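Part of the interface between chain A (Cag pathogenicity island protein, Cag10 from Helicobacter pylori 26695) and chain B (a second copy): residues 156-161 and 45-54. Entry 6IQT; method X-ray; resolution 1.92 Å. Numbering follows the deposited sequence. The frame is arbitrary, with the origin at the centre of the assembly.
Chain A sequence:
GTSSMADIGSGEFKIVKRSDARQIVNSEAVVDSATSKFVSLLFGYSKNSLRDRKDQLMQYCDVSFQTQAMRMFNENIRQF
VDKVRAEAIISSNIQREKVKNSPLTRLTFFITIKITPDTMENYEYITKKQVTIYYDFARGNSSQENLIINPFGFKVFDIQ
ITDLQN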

ATOM      1  N   VAL A 156      -3.028  -7.125 -12.473  1.00 22.80           N
ATOM      2  CA  VAL A 156      -2.382  -6.406 -11.376  1.00 22.40           C
ATOM      3  C   VAL A 156      -1.120  -7.154 -10.964  1.00 23.82           C
ATOM      4  O   VAL A 156      -1.146  -8.373 -10.763  1.00 22.92           O
ATOM      5  CB  VAL A 156      -3.341  -6.255 -10.180  1.00 23.69           C
ATOM      6  CG1 VAL A 156      -2.639  -5.589  -8.992  1.00 18.83           C
ATOM      7  CG2 VAL A 156      -4.586  -5.452 -10.605  1.00 29.99           C
ATOM      8  N   PHE A 157      -0.014  -6.420 -10.815  1.00 20.72           N
ATOM      9  CA  PHE A 157       1.254  -7.023 -10.420  1.00 23.81           C
ATOM     10  C   PHE A 157       1.659  -6.695  -9.002  1.00 28.60           C
ATOM     11  O   PHE A 157       2.477  -7.421  -8.428  1.00 26.51           O
ATOM     12  CB  PHE A 157       2.382  -6.569 -11.356  1.00 25.00           C
ATOM     13  CG  PHE A 157       2.370  -7.256 -12.681  1.00 28.73           C
ATOM     14  CD1 PHE A 157       1.363  -6.990 -13.608  1.00 27.87           C
ATOM     15  CD2 PHE A 157       3.365  -8.167 -13.014  1.00 29.63           C
ATOM     16  CE1 PHE A 157       1.345  -7.635 -14.852  1.00 25.17           C
ATOM     17  CE2 PHE A 157       3.359  -8.809 -14.258  1.00 31.48           C
ATOM     18  CZ  PHE A 157       2.346  -8.540 -15.177  1.00 29.24           C
ATOM     19  N   ASP A 158       1.110  -5.635  -8.426  1.00 26.70           N
ATOM     20  CA  ASP A 158       1.487  -5.229  -7.077  1.00 25.58           C
ATOM     21  C   ASP A 158       0.470  -4.228  -6.569  1.00 29.18           C
ATOM     22  O   ASP A 158      -0.253  -3.600  -7.351  1.00 22.95           O
ATOM     23  CB  ASP A 158       2.886  -4.614  -7.056  1.00 24.66           C
ATOM     24  CG  ASP A 158       3.666  -4.976  -5.792  1.00 41.49           C
ATOM     25  OD1 ASP A 158       3.029  -5.308  -4.760  1.00 35.09           O
ATOM     26  OD2 ASP A 158       4.918  -4.936  -5.842  1.00 48.32           O
ATOM     27  N   ILE A 159       0.447  -4.059  -5.244  1.00 22.24           N
ATOM     28  CA  ILE A 159      -0.433  -3.093  -4.606  1.00 25.51           C
ATOM     29  C   ILE A 159       0.274  -2.569  -3.364  1.00 36.54           C
ATOM     30  O   ILE A 159       1.066  -3.274  -2.730  1.00 35.00           O
ATOM     31  CB  ILE A 159      -1.813  -3.708  -4.264  1.00 24.84           C
ATOM     32  CG1 ILE A 159      -2.831  -2.621  -3.914  1.00 28.07           C
ATOM     33  CG2 ILE A 159      -1.712  -4.718  -3.116  1.00 32.20           C
ATOM     34  CD1 ILE A 159      -4.253  -3.174  -3.709  1.00 33.96           C
ATOM     35  N   GLN A 160      -0.004  -1.316  -3.026  1.00 25.22           N
ATOM     36  CA  GLN A 160       0.487  -0.710  -1.789  1.00 26.21           C
ATOM     37  C   GLN A 160      -0.671   0.084  -1.209  1.00 32.38           C
ATOM     38  O   GLN A 160      -1.420   0.720  -1.956  1.00 30.07           O
ATOM     39  CB  GLN A 160       1.705   0.197  -2.030  1.00 33.26           C
ATOM     40  CG  GLN A 160       2.974  -0.544  -2.496  1.00 43.68           C
ATOM     41  CD  GLN A 160       3.447  -1.623  -1.504  1.00 54.34           C
ATOM     42  OE1 GLN A 160       3.426  -1.421  -0.284  1.00 56.74           O
ATOM     43  NE2 GLN A 160       3.876  -2.774  -2.033  1.00 49.33           N
ATOM     44  N   ILE A 161      -0.835   0.027   0.111  1.00 26.62           N
ATOM     45  CA  ILE A 161      -2.024   0.548   0.777  1.00 30.78           C
ATOM     46  C   ILE A 161      -1.606   1.415   1.956  1.00 35.60           C
ATOM     47  O   ILE A 161      -0.711   1.037   2.721  1.00 32.44           O
ATOM     48  CB  ILE A 161      -2.934  -0.601   1.252  1.00 34.41           C
ATOM     49  CG1 ILE A 161      -3.453  -1.392   0.052  1.00 39.29           C
ATOM     50  CG2 ILE A 161      -4.095  -0.065   2.075  1.00 45.52           C
ATOM     51  CD1 ILE A 161      -3.890  -2.784   0.409  1.00 42.43           C
TER
ATOM     52  N   TYR B  45       8.792  -3.788   1.431  1.00 20.70           N
ATOM     53  CA  TYR B  45       9.437  -4.467   0.308  1.00 17.35           C
ATOM     54  C   TYR B  45       8.416  -5.239  -0.508  1.00 22.43           C
ATOM     55  O   TYR B  45       7.561  -5.938   0.044  1.00 20.92           O
ATOM     56  CB  TYR B  45      10.550  -5.437   0.776  1.00 23.35           C
ATOM     57  CG  TYR B  45      11.190  -6.197  -0.378  1.00 24.94           C
ATOM     58  CD1 TYR B  45      12.280  -5.671  -1.058  1.00 28.25           C
ATOM     59  CD2 TYR B  45      10.679  -7.427  -0.802  1.00 25.37           C
ATOM     60  CE1 TYR B  45      12.859  -6.345  -2.118  1.00 28.72           C
ATOM     61  CE2 TYR B  45      11.251  -8.109  -1.877  1.00 24.33           C
ATOM     62  CZ  TYR B  45      12.343  -7.556  -2.521  1.00 31.07           C
ATOM     63  OH  TYR B  45      12.919  -8.215  -3.584  1.00 33.30           O
ATOM     64  N   SER B  46       8.540  -5.135  -1.830  1.00 19.73           N
ATOM     65  CA  SER B  46       7.780  -5.970  -2.750  1.00 22.96           C
ATOM     66  C   SER B  46       8.607  -6.091  -4.022  1.00 24.21           C
ATOM     67  O   SER B  46       9.099  -5.079  -4.523  1.00 27.86           O
ATOM     68  CB  SER B  46       6.400  -5.345  -3.056  1.00 24.92           C
ATOM     69  OG  SER B  46       5.649  -6.207  -3.870  1.00 44.52           O
ATOM     70  N   LYS B  47       8.745  -7.306  -4.553  1.00 27.21           N
ATOM     71  CA  LYS B  47       9.630  -7.502  -5.696  1.00 28.25           C
ATOM     72  C   LYS B  47       9.160  -6.712  -6.918  1.00 28.11           C
ATOM     73  O   LYS B  47       9.940  -5.972  -7.526  1.00 26.55           O
ATOM     74  CB  LYS B  47       9.744  -9.000  -6.015  1.00 34.57           C
ATOM     75  CG  LYS B  47      10.600  -9.339  -7.234  1.00 39.76           C
ATOM     76  CD  LYS B  47      11.951  -8.628  -7.220  1.00 48.93           C
ATOM     77  CE  LYS B  47      12.810  -9.048  -8.419  1.00 58.24           C
ATOM     78  NZ  LYS B  47      13.302 -10.459  -8.316  1.00 65.08           N
ATOM     79  N   ASN B  48       7.876  -6.823  -7.274  1.00 25.11           N
ATOM     80  CA  ASN B  48       7.435  -6.368  -8.592  1.00 29.31           C
ATOM     81  C   ASN B  48       7.510  -4.851  -8.778  1.00 33.83           C
ATOM     82  O   ASN B  48       7.591  -4.380  -9.919  1.00 31.13           O
ATOM     83  CB  ASN B  48       6.010  -6.845  -8.849  1.00 27.33           C
ATOM     84  CG  ASN B  48       5.964  -8.267  -9.346  1.00 38.44           C
ATOM     85  OD1 ASN B  48       6.955  -8.773  -9.861  1.00 37.38           O
ATOM     86  ND2 ASN B  48       4.820  -8.924  -9.183  1.00 34.57           N
ATOM     87  N   SER B  49       7.448  -4.064  -7.701  1.00 26.89           N
ATOM     88  CA  SER B  49       7.461  -2.611  -7.837  1.00 28.69           C
ATOM     89  C   SER B  49       8.721  -1.973  -7.259  1.00 29.78           C
ATOM     90  O   SER B  49       8.705  -0.782  -6.925  1.00 24.98           O
ATOM     91  CB  SER B  49       6.212  -2.007  -7.184  1.00 29.40           C
ATOM     92  OG  SER B  49       6.078  -2.437  -5.831  1.00 28.15           O
ATOM     93  N   LEU B  50       9.824  -2.725  -7.169  1.00 27.20           N
ATOM     94  CA  LEU B  50      10.981  -2.273  -6.396  1.00 29.27           C
ATOM     95  C   LEU B  50      11.560  -0.967  -6.928  1.00 30.49           C
ATOM     96  O   LEU B  50      11.890  -0.069  -6.142  1.00 30.55           O
ATOM     97  CB  LEU B  50      12.045  -3.368  -6.368  1.00 31.76           C
ATOM     98  CG  LEU B  50      13.206  -3.190  -5.388  1.00 40.04           C
ATOM     99  CD1 LEU B  50      12.696  -2.805  -4.002  1.00 38.86           C
ATOM    100  CD2 LEU B  50      14.045  -4.468  -5.335  1.00 38.25           C
ATOM    101  N   ARG B  51      11.678  -0.820  -8.253  1.00 35.56           N
ATOM    102  CA  ARG B  51      12.322   0.393  -8.751  1.00 41.19           C
ATOM    103  C   ARG B  51      11.421   1.617  -8.568  1.00 31.90           C
ATOM    104  O   ARG B  51      11.911   2.723  -8.323  1.00 29.21           O
ATOM    105  CB  ARG B  51      12.753   0.241 -10.215  1.00 49.20           C
ATOM    106  CG  ARG B  51      11.670  -0.128 -11.201  1.00 64.76           C
ATOM    107  CD  ARG B  51      12.061  -1.337 -12.072  1.00 77.59           C
ATOM    108  NE  ARG B  51      13.254  -1.137 -12.900  1.00 77.40           N
ATOM    109  CZ  ARG B  51      14.351  -1.888 -12.827  1.00 75.31           C
ATOM    110  NH1 ARG B  51      14.427  -2.887 -11.951  1.00 74.22           N
ATOM    111  NH2 ARG B  51      15.378  -1.631 -13.627  1.00 70.28           N
ATOM    112  N   ASP B  52      10.103   1.452  -8.648  1.00 27.16           N
ATOM    113  CA  ASP B  52       9.226   2.587  -8.381  1.00 26.87           C
ATOM    114  C   ASP B  52       9.208   2.944  -6.898  1.00 25.25           C
ATOM    115  O   ASP B  52       9.136   4.128  -6.554  1.00 27.57           O
ATOM    116  CB  ASP B  52       7.812   2.303  -8.887  1.00 26.78           C
ATOM    117  CG  ASP B  52       6.959   3.532  -8.893  1.00 28.20           C
ATOM    118  OD1 ASP B  52       7.280   4.489  -9.646  1.00 33.69           O
ATOM    119  OD2 ASP B  52       5.975   3.576  -8.128  1.00 29.15           O
ATOM    120  N   ARG B  53       9.275   1.947  -6.013  1.00 24.82           N
ATOM    121  CA  ARG B  53       9.414   2.230  -4.584  1.00 26.93           C
ATOM    122  C   ARG B  53      10.629   3.105  -4.329  1.00 28.84           C
ATOM    123  O   ARG B  53      10.556   4.101  -3.598  1.00 23.90           O
ATOM    124  CB  ARG B  53       9.509   0.922  -3.794  1.00 26.71           C
ATOM    125  CG  ARG B  53       9.817   1.084  -2.285  1.00 31.65           C
ATOM    126  CD  ARG B  53       9.962  -0.281  -1.589  1.00 32.66           C
ATOM    127  NE  ARG B  53       8.775  -1.121  -1.790  1.00 30.23           N
ATOM    128  CZ  ARG B  53       7.769  -1.223  -0.930  1.00 27.35           C
ATOM    129  NH1 ARG B  53       7.774  -0.536   0.208  1.00 34.61           N
ATOM    130  NH2 ARG B  53       6.732  -1.996  -1.220  1.00 30.65           N
ATOM    131  N   LYS B  54      11.750   2.773  -4.963  1.00 25.37           N
ATOM    132  CA  LYS B  54      12.958   3.573  -4.805  1.00 30.47           C
ATOM    133  C   LYS B  54      12.774   4.989  -5.371  1.00 29.55           C
ATOM    134  O   LYS B  54      13.187   5.980  -4.758  1.00 28.03           O
ATOM    135  CB  LYS B  54      14.116   2.837  -5.483  1.00 36.42           C
ATOM    136  CG  LYS B  54      15.457   3.411  -5.215  1.00 55.64           C
ATOM    137  CD  LYS B  54      16.558   2.898  -6.152  1.00 66.06           C
ATOM    138  CE  LYS B  54      16.402   1.414  -6.515  1.00 68.15           C
ATOM    139  NZ  LYS B  54      17.434   1.012  -7.523  1.00 66.63           N
TER
HETATM  140  O   HOH W   1       4.487  -4.852   0.377  1.00 40.10           O
HETATM  141  O   HOH W   2       4.907  -2.362   1.383  1.00 42.00           O

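A single carboxylate oxygen can anchor the centre of a protein contact, and here Asp A158 OD2 does so by accepting two serine hydroxyls at once. Ser B46 OG donates to Asp A158 OD2 across a very short 2.5 Å, and Ser B49 OG donates to the same OD2 at 2.8 Å. A carboxylate shares its negative charge between two oxygens, each with lone pairs able to accept more than one hydrogen bond, and has no proton of its own to give when ionised, so it suits a site where hydroxyls converge. The other oxygen is used within its own chain: Ile A159 N donates to Asp A158 OD1 at 2.9 Å, and OD1 is also hydrogen-bonded elsewhere in the structure. The chi1 of Asp A158, -144°, lies between the usual wells.

The backbones set the scene for two serines three residues apart to reach one atom. Chain A contributes a strand, in which alternation sends the CA-to-CB bonds of Asp A158 and Gln A160 toward the partner while that of Ile A159 points away. The CA-to-CB bond of Phe A157, next to Asp A158, also points toward, with phi/psi of -108/-20, so the alternation is not perfect. Chain B answers with a type I turn from Lys B47 to Leu B50, closed by Leu B50 N to Lys B47 O at 3.3 Å, which leads into a helix beginning at Leu B50. Ser B46, just before the turn and in the t rotamer, and Ser B49, within it and in the p rotamer, both bring their hydroxyls to the aspartate. Ser B49 occupies the N-cap position, yet its side chain makes no capping bond; its hydroxyl is spent across the interface instead. The closest pair of CA atoms is Asp A158 CA and Asn B48 CA, 6.2 Å apart.

Beside this centre, Asn B48 ND2 donates to the backbone carbonyl Phe A157 O at 2.9 Å, with a nearly straight angle of 164°. The same nitrogen also lies at the edge of the Phe A157 ring, near its plane.

At Gln A160 the chemistry is less direct. Gln A160 NE2 and Arg B53 NH2 approach to 3.1 Å, but both are donors and cannot bond to each other. Nearby waters give these groups other partners, while the two nitrogens stay close without bonding: the oxygen of water 2 lies 2.4 Å from Gln A160 OE1, a very short separation, and accepts from Arg B53 NH2 at 3.2 Å, while water 1 accepts from Gln A160 NE2 at 3.2 Å. The example thus joins direct bonds to a shared charged acceptor with water contacts beside a donor–donor approach, within two stretches that together bury 285 Å², both sides summed.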